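Local coordinates for predicted transcriptional regulator (Clostridium thermocellum, PDB 1XMA), which probably binds DNA as a dimeric transcriptional regulator of the PadR-like family, with a winged helix-turn-helix domain and a long C-terminal helix, at residues Arg39-Thr44 with Cys122-Leu127; Asn89-Ser94 with Ile115-Gln120. One frame throughout, in Å; residues are numbered along the deposited sequence.

How the contacts relate
From the N terminus, helix 35-52 carries the first half of contact 1. The chain then runs through the short strand 55-56, helices 57-67 and 76-88, and the hairpin of strands 92-96 and 106-110 before entering the long helix 112-135. Contact 2 closes the shorter loop, from the turn after helix 76-88 to the first part of that long helix; contact 1, about two turns farther along it, closes a larger loop that encloses the whole of contact 2. The centres lie about 13 Å apart and the two touch, Thr44 against Tyr118 and Asp43 against Tyr117. Together they tie the C-terminal helix to the N-terminal helix and to the base of the wing.

Contact 1 (Arg39-Thr44 with Cys122-Leu127); sequences RGYVDT and CEEWEL
Tyr41 reaches from helix 35-52 across to helix 112-135, where its ring meets the indole of Trp125 in a T-shaped pair. The indole offers its edge to the tyrosine face: the six-membered ring of Trp125 sits 5.4 Å from the Tyr41 ring, centroid to centroid, with the planes at 64°. Trp125 CE3 does the touching on the ring side, 4.0 Å from Tyr41 CE2. The other half of the phenol is met by the tryptophan methylene, with Trp125 CB 3.8 Å from Tyr41 CE1. Trp125 holds CG anti to its own backbone nitrogen (chi1 172°), which swings the indole edge to the face of the phenol.

The hydroxyl of Tyr41 runs on to the helix backbone and rests 3.3 Å from Trp125 CA. It lies near Trp125 N as well, but at an angle too poor for a hydrogen bond. Glu124 also approaches the hydroxyl, its extended chain bringing CG to 3.9 Å from Tyr41 OH. The polar end of the indole is used across the dimer: Trp125 NE1 bonds to Asn133 OD1 of the second subunit, and Ile132 of that subunit packs on the same side chain. Contact between 39-44 and 122-127 thus rests on aromatic and van der Waals packing, while the indole N-H, directed into the dimer interface, links this buried pair to subunit association.

Contact 2 (Asn89-Ser94 with Ile115-Gln120); sequences NGYIKS and IKYYKQ
Tyr91 and Tyr117 are brought together by different first torsions: Tyr91 has CG beside its backbone nitrogen and anti to the carbonyl carbon, whereas Tyr117 has CG anti to the nitrogen (chi1 170°). These rotations lay the two rings over one another in an offset stack, centroids 4.6 Å apart and planes only 16° from parallel. The long axes of the side chains cross at about a right angle, so the hydroxyls point in different directions.

The displacement sets which atoms overlap. Tyr91 CE2 lies over the Tyr117 ring toward its rim, 3.7 Å from Tyr117 CG, and Tyr91 OH comes equally near Tyr117 CD2. In return it is the methylene of Tyr117, not its ring centre, that sits above the middle of the Tyr91 ring: Tyr117 CB is 3.9 Å from that centroid and 13° off the normal, a CH-pi contact. On the opposite face Asn89 CB lies 3.5 Å above the plane of the Tyr91 ring, toward the rim, so the phenol has Asn89 on one side and Tyr117 on the other.

Between Asn89 and Tyr91, Gly90 ends helix 76-88 in a Schellman motif; its positive phi turns the chain into strand 92-96. The backbone of Tyr91 is hydrogen-bonded to that of Thr111, just after strand 106-110, at the open base of the hairpin, and Leu47 of helix 35-52 packs on Tyr117. With no hydrogen bond between the segments, the base of the wing is joined to the C-terminal helix through dispersion and CH-pi contact between two partly exposed tyrosines.

Contact 1 (Arg39-Thr44 with Cys122-Leu127)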
ATOM      1  N   ARG B  39       2.813  -2.639  -4.970  1.00 29.82           N
ATOM      2  CA  ARG B  39       2.794  -4.076  -5.235  1.00 31.01           C
ATOM      3  C   ARG B  39       1.362  -4.609  -5.227  1.00 29.34           C
ATOM      4  O   ARG B  39       0.994  -5.418  -6.067  1.00 30.00           O
ATOM      5  CB  ARG B  39       3.679  -4.845  -4.224  1.00 31.00           C
ATOM      6  N   GLY B  40       0.564  -4.146  -4.265  1.00 28.51           N
ATOM      7  CA  GLY B  40      -0.860  -4.444  -4.229  1.00 24.52           C
ATOM      8  C   GLY B  40      -1.691  -3.962  -5.416  1.00 24.20           C
ATOM      9  O   GLY B  40      -2.785  -4.486  -5.650  1.00 24.42           O
ATOM     10  N   TYR B  41      -1.189  -2.989  -6.180  1.00 24.00           N
ATOM     11  CA  TYR B  41      -2.019  -2.353  -7.231  1.00 24.19           C
ATOM     12  C   TYR B  41      -1.559  -2.457  -8.675  1.00 22.91           C
ATOM     13  O   TYR B  41      -2.243  -1.982  -9.573  1.00 27.48           O
ATOM     14  CB  TYR B  41      -2.404  -0.920  -6.828  1.00 24.83           C
ATOM     15  CG  TYR B  41      -3.395  -0.996  -5.686  1.00 27.79           C
ATOM     16  CD1 TYR B  41      -4.757  -1.214  -5.934  1.00 26.52           C
ATOM     17  CD2 TYR B  41      -2.963  -0.930  -4.353  1.00 26.21           C
ATOM     18  CE1 TYR B  41      -5.670  -1.341  -4.881  1.00 28.71           C
ATOM     19  CE2 TYR B  41      -3.864  -1.056  -3.293  1.00 28.14           C
ATOM     20  CZ  TYR B  41      -5.212  -1.254  -3.563  1.00 28.04           C
ATOM     21  OH  TYR B  41      -6.093  -1.361  -2.526  1.00 27.57           O
ATOM     22  N   VAL B  42      -0.427  -3.127  -8.887  1.00 23.92           N
ATOM     23  CA  VAL B  42       0.157  -3.327 -10.208  1.00 23.89           C
ATOM     24  C   VAL B  42      -0.890  -3.821 -11.191  1.00 23.50           C
ATOM     25  O   VAL B  42      -1.142  -3.172 -12.231  1.00 26.05           O
ATOM     26  CB  VAL B  42       1.454  -4.293 -10.121  1.00 27.32           C
ATOM     27  CG1 VAL B  42       1.739  -5.056 -11.419  1.00 22.99           C
ATOM     28  CG2 VAL B  42       2.653  -3.505  -9.731  1.00 26.97           C
ATOM     29  N   ASP B  43      -1.525  -4.947 -10.859  1.00 24.90           N
ATOM     30  CA  ASP B  43      -2.539  -5.565 -11.738  1.00 24.74           C
ATOM     31  C   ASP B  43      -3.707  -4.639 -12.019  1.00 23.13           C
ATOM     32  O   ASP B  43      -4.188  -4.556 -13.162  1.00 23.05           O
ATOM     33  CB  ASP B  43      -3.046  -6.869 -11.147  1.00 24.03           C
ATOM     34  CG  ASP B  43      -1.954  -7.932 -11.059  1.00 27.67           C
ATOM     35  OD1 ASP B  43      -0.795  -7.643 -11.383  1.00 30.23           O
ATOM     36  OD2 ASP B  43      -2.252  -9.060 -10.657  1.00 29.69           O
ATOM     37  N   THR B  44      -4.171  -3.963 -10.969  1.00 19.31           N
ATOM     38  CA  THR B  44      -5.284  -3.021 -11.066  1.00 18.58           C
ATOM     39  C   THR B  44      -4.926  -1.827 -11.969  1.00 18.90           C
ATOM     40  O   THR B  44      -5.748  -1.396 -12.756  1.00 21.39           O
ATOM     41  CB  THR B  44      -5.691  -2.532  -9.657  1.00 22.44           C
ATOM     42  OG1 THR B  44      -5.939  -3.674  -8.820  1.00 21.81           O
ATOM     43  CG2 THR B  44      -6.941  -1.615  -9.711  1.00 20.47           C
ATOM     44  N   CYS B 122     -10.786  -1.531  -6.685  1.00 29.01           N
ATOM     45  CA  CYS B 122     -11.134  -0.119  -6.508  1.00 31.02           C
ATOM     46  C   CYS B 122     -11.809   0.116  -5.128  1.00 33.03           C
ATOM     47  O   CYS B 122     -11.375   0.961  -4.350  1.00 33.97           O
ATOM     48  CB  CYS B 122     -12.012   0.380  -7.673  1.00 28.31           C
ATOM     49  SG  CYS B 122     -12.396   2.175  -7.643  1.00 34.14           S
ATOM     50  N   GLU B 123     -12.837  -0.665  -4.825  1.00 34.93           N
ATOM     51  CA  GLU B 123     -13.476  -0.610  -3.520  1.00 36.51           C
ATOM     52  C   GLU B 123     -12.495  -0.864  -2.384  1.00 34.80           C
ATOM     53  O   GLU B 123     -12.533  -0.191  -1.365  1.00 36.51           O
ATOM     54  CB  GLU B 123     -14.665  -1.564  -3.468  1.00 40.95           C
ATOM     55  CG  GLU B 123     -15.913  -0.974  -4.137  1.00 47.15           C
ATOM     56  CD  GLU B 123     -16.869  -2.033  -4.681  1.00 51.89           C
ATOM     57  OE1 GLU B 123     -16.819  -3.201  -4.200  1.00 52.70           O
ATOM     58  OE2 GLU B 123     -17.673  -1.687  -5.594  1.00 53.82           O
ATOM     59  N   GLU B 124     -11.596  -1.816  -2.581  1.00 32.58           N
ATOM     60  CA  GLU B 124     -10.562  -2.106  -1.616  1.00 31.76           C
ATOM     61  C   GLU B 124      -9.640  -0.899  -1.370  1.00 32.31           C
ATOM     62  O   GLU B 124      -9.274  -0.621  -0.221  1.00 32.45           O
ATOM     63  CB  GLU B 124      -9.742  -3.314  -2.074  1.00 34.71           C
ATOM     64  CG  GLU B 124      -8.767  -3.807  -1.043  1.00 37.02           C
ATOM     65  CD  GLU B 124      -7.974  -5.001  -1.498  1.00 41.61           C
ATOM     66  OE1 GLU B 124      -6.790  -5.093  -1.083  1.00 42.93           O
ATOM     67  OE2 GLU B 124      -8.527  -5.854  -2.250  1.00 41.23           O
ATOM     68  N   TRP B 125      -9.266  -0.208  -2.456  1.00 27.92           N
ATOM     69  CA  TRP B 125      -8.406   0.980  -2.412  1.00 24.79           C
ATOM     70  C   TRP B 125      -9.062   2.118  -1.646  1.00 25.10           C
ATOM     71  O   TRP B 125      -8.392   2.862  -0.932  1.00 23.65           O
ATOM     72  CB  TRP B 125      -8.047   1.431  -3.842  1.00 21.14           C
ATOM     73  CG  TRP B 125      -7.319   2.775  -3.945  1.00 20.59           C
ATOM     74  CD1 TRP B 125      -7.685   3.837  -4.721  1.00 20.58           C
ATOM     75  CD2 TRP B 125      -6.113   3.179  -3.258  1.00 16.60           C
ATOM     76  NE1 TRP B 125      -6.796   4.868  -4.570  1.00 19.38           N
ATOM     77  CE2 TRP B 125      -5.820   4.496  -3.678  1.00 17.95           C
ATOM     78  CE3 TRP B 125      -5.264   2.557  -2.322  1.00 19.56           C
ATOM     79  CZ2 TRP B 125      -4.693   5.219  -3.205  1.00 18.60           C
ATOM     80  CZ3 TRP B 125      -4.131   3.282  -1.839  1.00 19.76           C
ATOM     81  CH2 TRP B 125      -3.861   4.593  -2.292  1.00 18.07           C
ATOM     82  N   GLU B 126     -10.375   2.245  -1.805  1.00 28.26           N
ATOM     83  CA  GLU B 126     -11.152   3.257  -1.107  1.00 32.15           C
ATOM     84  C   GLU B 126     -11.140   3.012   0.425  1.00 33.26           C
ATOM     85  O   GLU B 126     -10.850   3.927   1.215  1.00 34.65           O
ATOM     86  CB  GLU B 126     -12.580   3.256  -1.657  1.00 36.05           C
ATOM     87  CG  GLU B 126     -13.198   4.626  -1.825  1.00 39.48           C
ATOM     88  CD  GLU B 126     -12.338   5.603  -2.620  1.00 38.62           C
ATOM     89  OE1 GLU B 126     -11.724   5.218  -3.645  1.00 38.24           O
ATOM     90  OE2 GLU B 126     -12.286   6.776  -2.202  1.00 41.10           O
ATOM     91  N   LEU B 127     -11.424   1.772   0.824  1.00 32.92           N
ATOM     92  CA  LEU B 127     -11.269   1.330   2.223  1.00 33.55           C
ATOM     93  C   LEU B 127      -9.848   1.448   2.778  1.00 26.41           C
ATOM     94  O   LEU B 127      -9.661   1.924   3.880  1.00 28.77           O
ATOM     95  CB  LEU B 127     -11.805  -0.097   2.413  1.00 36.07           C
ATOM     96  CG  LEU B 127     -13.323  -0.251   2.673  1.00 43.74           C
ATOM     97  CD1 LEU B 127     -13.841   0.671   3.796  1.00 42.57           C
ATOM     98  CD2 LEU B 127     -14.159  -0.065   1.386  1.00 46.27           C
TER

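Contact 2 (Asn89-Ser94 with Ile115-Gln120)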
ATOM      1  N   ASN B  89      -5.209 -16.004 -14.621  1.00 39.87           N
ATOM      2  CA  ASN B  89      -6.403 -15.723 -13.830  1.00 33.72           C
ATOM      3  C   ASN B  89      -7.638 -15.482 -14.691  1.00 32.45           C
ATOM      4  O   ASN B  89      -8.767 -15.538 -14.189  1.00 33.50           O
ATOM      5  CB  ASN B  89      -6.174 -14.500 -12.941  1.00 34.07           C
ATOM      6  CG  ASN B  89      -5.283 -14.785 -11.741  1.00 35.48           C
ATOM      7  OD1 ASN B  89      -4.808 -15.904 -11.539  1.00 37.03           O
ATOM      8  ND2 ASN B  89      -5.054 -13.759 -10.933  1.00 33.66           N
ATOM      9  N   GLY B  90      -7.430 -15.193 -15.974  1.00 30.13           N
ATOM     10  CA  GLY B  90      -8.545 -14.907 -16.897  1.00 31.86           C
ATOM     11  C   GLY B  90      -9.087 -13.471 -16.875  1.00 30.95           C
ATOM     12  O   GLY B  90     -10.290 -13.232 -17.128  1.00 25.82           O
ATOM     13  N   TYR B  91      -8.204 -12.510 -16.591  1.00 31.72           N
ATOM     14  CA  TYR B  91      -8.617 -11.101 -16.466  1.00 29.33           C
ATOM     15  C   TYR B  91      -8.326 -10.307 -17.724  1.00 27.52           C
ATOM     16  O   TYR B  91      -8.875  -9.216 -17.928  1.00 29.33           O
ATOM     17  CB  TYR B  91      -7.934 -10.450 -15.265  1.00 32.78           C
ATOM     18  CG  TYR B  91      -8.282 -11.067 -13.915  1.00 34.23           C
ATOM     19  CD1 TYR B  91      -9.531 -11.665 -13.690  1.00 33.65           C
ATOM     20  CD2 TYR B  91      -7.373 -11.028 -12.857  1.00 34.56           C
ATOM     21  CE1 TYR B  91      -9.847 -12.227 -12.456  1.00 35.15           C
ATOM     22  CE2 TYR B  91      -7.695 -11.580 -11.609  1.00 35.21           C
ATOM     23  CZ  TYR B  91      -8.928 -12.175 -11.421  1.00 33.70           C
ATOM     24  OH  TYR B  91      -9.245 -12.725 -10.205  1.00 32.90           O
ATOM     25  N   ILE B  92      -7.431 -10.848 -18.551  1.00 25.62           N
ATOM     26  CA  ILE B  92      -7.077 -10.264 -19.836  1.00 22.90           C
ATOM     27  C   ILE B  92      -6.849 -11.397 -20.815  1.00 25.63           C
ATOM     28  O   ILE B  92      -6.489 -12.519 -20.402  1.00 23.24           O
ATOM     29  CB  ILE B  92      -5.775  -9.395 -19.783  1.00 19.93           C
ATOM     30  CG1 ILE B  92      -4.534 -10.275 -19.489  1.00 21.44           C
ATOM     31  CG2 ILE B  92      -5.924  -8.229 -18.808  1.00 19.66           C
ATOM     32  CD1 ILE B  92      -3.167  -9.540 -19.488  1.00 21.95           C
ATOM     33  N   LYS B  93      -7.015 -11.095 -22.110  1.00 24.67           N
ATOM     34  CA  LYS B  93      -6.644 -12.023 -23.175  1.00 23.67           C
ATOM     35  C   LYS B  93      -5.643 -11.435 -24.172  1.00 24.20           C
ATOM     36  O   LYS B  93      -5.774 -10.289 -24.599  1.00 24.71           O
ATOM     37  CB  LYS B  93      -7.883 -12.471 -23.917  1.00 27.01           C
ATOM     38  CG  LYS B  93      -8.617 -13.606 -23.242  1.00 31.46           C
ATOM     39  CD  LYS B  93     -10.031 -13.716 -23.784  1.00 34.28           C
ATOM     40  CE  LYS B  93     -10.682 -14.994 -23.335  1.00 36.36           C
ATOM     41  NZ  LYS B  93     -11.702 -15.395 -24.337  1.00 38.71           N
ATOM     42  N   SER B  94      -4.659 -12.240 -24.543  1.00 22.14           N
ATOM     43  CA  SER B  94      -3.705 -11.887 -25.569  1.00 24.44           C
ATOM     44  C   SER B  94      -4.295 -12.068 -26.958  1.00 25.36           C
ATOM     45  O   SER B  94      -5.195 -12.888 -27.188  1.00 25.49           O
ATOM     46  CB  SER B  94      -2.443 -12.747 -25.448  1.00 25.40           C
ATOM     47  OG  SER B  94      -2.768 -14.123 -25.560  1.00 27.30           O
ATOM     48  N   ILE B 115     -12.722  -6.912 -15.398  1.00 34.29           N
ATOM     49  CA  ILE B 115     -13.401  -5.655 -15.049  1.00 33.12           C
ATOM     50  C   ILE B 115     -13.956  -5.741 -13.622  1.00 33.03           C
ATOM     51  O   ILE B 115     -13.916  -4.769 -12.877  1.00 31.79           O
ATOM     52  CB  ILE B 115     -14.515  -5.314 -16.079  1.00 33.40           C
ATOM     53  CG1 ILE B 115     -13.906  -4.658 -17.311  1.00 31.69           C
ATOM     54  CG2 ILE B 115     -15.576  -4.370 -15.489  1.00 36.79           C
ATOM     55  CD1 ILE B 115     -14.660  -4.925 -18.584  1.00 34.23           C
ATOM     56  N   LYS B 116     -14.452  -6.925 -13.263  1.00 33.55           N
ATOM     57  CA  LYS B 116     -14.990  -7.203 -11.941  1.00 35.10           C
ATOM     58  C   LYS B 116     -13.902  -7.272 -10.863  1.00 34.47           C
ATOM     59  O   LYS B 116     -14.106  -6.802  -9.733  1.00 34.50           O
ATOM     60  CB  LYS B 116     -15.827  -8.497 -11.959  1.00 36.42           C
ATOM     61  N   TYR B 117     -12.755  -7.864 -11.200  1.00 32.21           N
ATOM     62  CA  TYR B 117     -11.601  -7.820 -10.308  1.00 30.39           C
ATOM     63  C   TYR B 117     -11.140  -6.374 -10.072  1.00 32.55           C
ATOM     64  O   TYR B 117     -10.783  -5.995  -8.939  1.00 31.20           O
ATOM     65  CB  TYR B 117     -10.470  -8.658 -10.856  1.00 29.01           C
ATOM     66  CG  TYR B 117      -9.126  -8.502 -10.132  1.00 28.76           C
ATOM     67  CD1 TYR B 117      -8.144  -7.672 -10.646  1.00 26.21           C
ATOM     68  CD2 TYR B 117      -8.833  -9.222  -8.951  1.00 31.36           C
ATOM     69  CE1 TYR B 117      -6.914  -7.531 -10.033  1.00 28.93           C
ATOM     70  CE2 TYR B 117      -7.566  -9.093  -8.305  1.00 29.90           C
ATOM     71  CZ  TYR B 117      -6.615  -8.238  -8.871  1.00 30.53           C
ATOM     72  OH  TYR B 117      -5.368  -8.050  -8.290  1.00 31.00           O
ATOM     73  N   TYR B 118     -11.139  -5.580 -11.143  1.00 32.24           N
ATOM     74  CA  TYR B 118     -10.777  -4.171 -11.073  1.00 31.65           C
ATOM     75  C   TYR B 118     -11.698  -3.406 -10.108  1.00 33.67           C
ATOM     76  O   TYR B 118     -11.223  -2.616  -9.273  1.00 32.91           O
ATOM     77  CB  TYR B 118     -10.813  -3.541 -12.482  1.00 29.27           C
ATOM     78  CG  TYR B 118     -10.669  -2.030 -12.465  1.00 29.23           C
ATOM     79  CD1 TYR B 118      -9.404  -1.424 -12.436  1.00 28.72           C
ATOM     80  CD2 TYR B 118     -11.804  -1.199 -12.448  1.00 26.51           C
ATOM     81  CE1 TYR B 118      -9.280  -0.009 -12.394  1.00 28.12           C
ATOM     82  CE2 TYR B 118     -11.691   0.178 -12.425  1.00 27.23           C
ATOM     83  CZ  TYR B 118     -10.424   0.772 -12.393  1.00 28.52           C
ATOM     84  OH  TYR B 118     -10.328   2.145 -12.362  1.00 29.79           O
ATOM     85  N   LYS B 119     -13.009  -3.643 -10.216  1.00 34.50           N
ATOM     86  CA  LYS B 119     -13.989  -2.915  -9.379  1.00 36.45           C
ATOM     87  C   LYS B 119     -13.873  -3.275  -7.891  1.00 34.12           C
ATOM     88  O   LYS B 119     -14.024  -2.403  -7.022  1.00 32.74           O
ATOM     89  CB  LYS B 119     -15.420  -3.122  -9.887  1.00 38.82           C
ATOM     90  CG  LYS B 119     -15.697  -2.446 -11.217  1.00 41.38           C
ATOM     91  CD  LYS B 119     -17.185  -2.302 -11.472  1.00 46.31           C
ATOM     92  CE  LYS B 119     -17.794  -3.572 -12.062  1.00 48.05           C
ATOM     93  NZ  LYS B 119     -19.106  -3.286 -12.744  1.00 50.00           N
ATOM     94  N   GLN B 120     -13.596  -4.552  -7.617  1.00 30.13           N
ATOM     95  CA  GLN B 120     -13.318  -5.034  -6.271  1.00 34.52           C
ATOM     96  C   GLN B 120     -12.083  -4.340  -5.682  1.00 32.73           C
ATOM     97  O   GLN B 120     -12.095  -3.883  -4.534  1.00 27.53           O
ATOM     98  CB  GLN B 120     -13.106  -6.561  -6.263  1.00 36.34           C
ATOM     99  CG  GLN B 120     -13.074  -7.152  -4.828  1.00 44.91           C
ATOM    100  CD  GLN B 120     -12.322  -8.488  -4.708  1.00 47.05           C
ATOM    101  OE1 GLN B 120     -12.934  -9.544  -4.443  1.00 50.82           O
ATOM    102  NE2 GLN B 120     -10.981  -8.448  -4.884  1.00 50.53           N
TER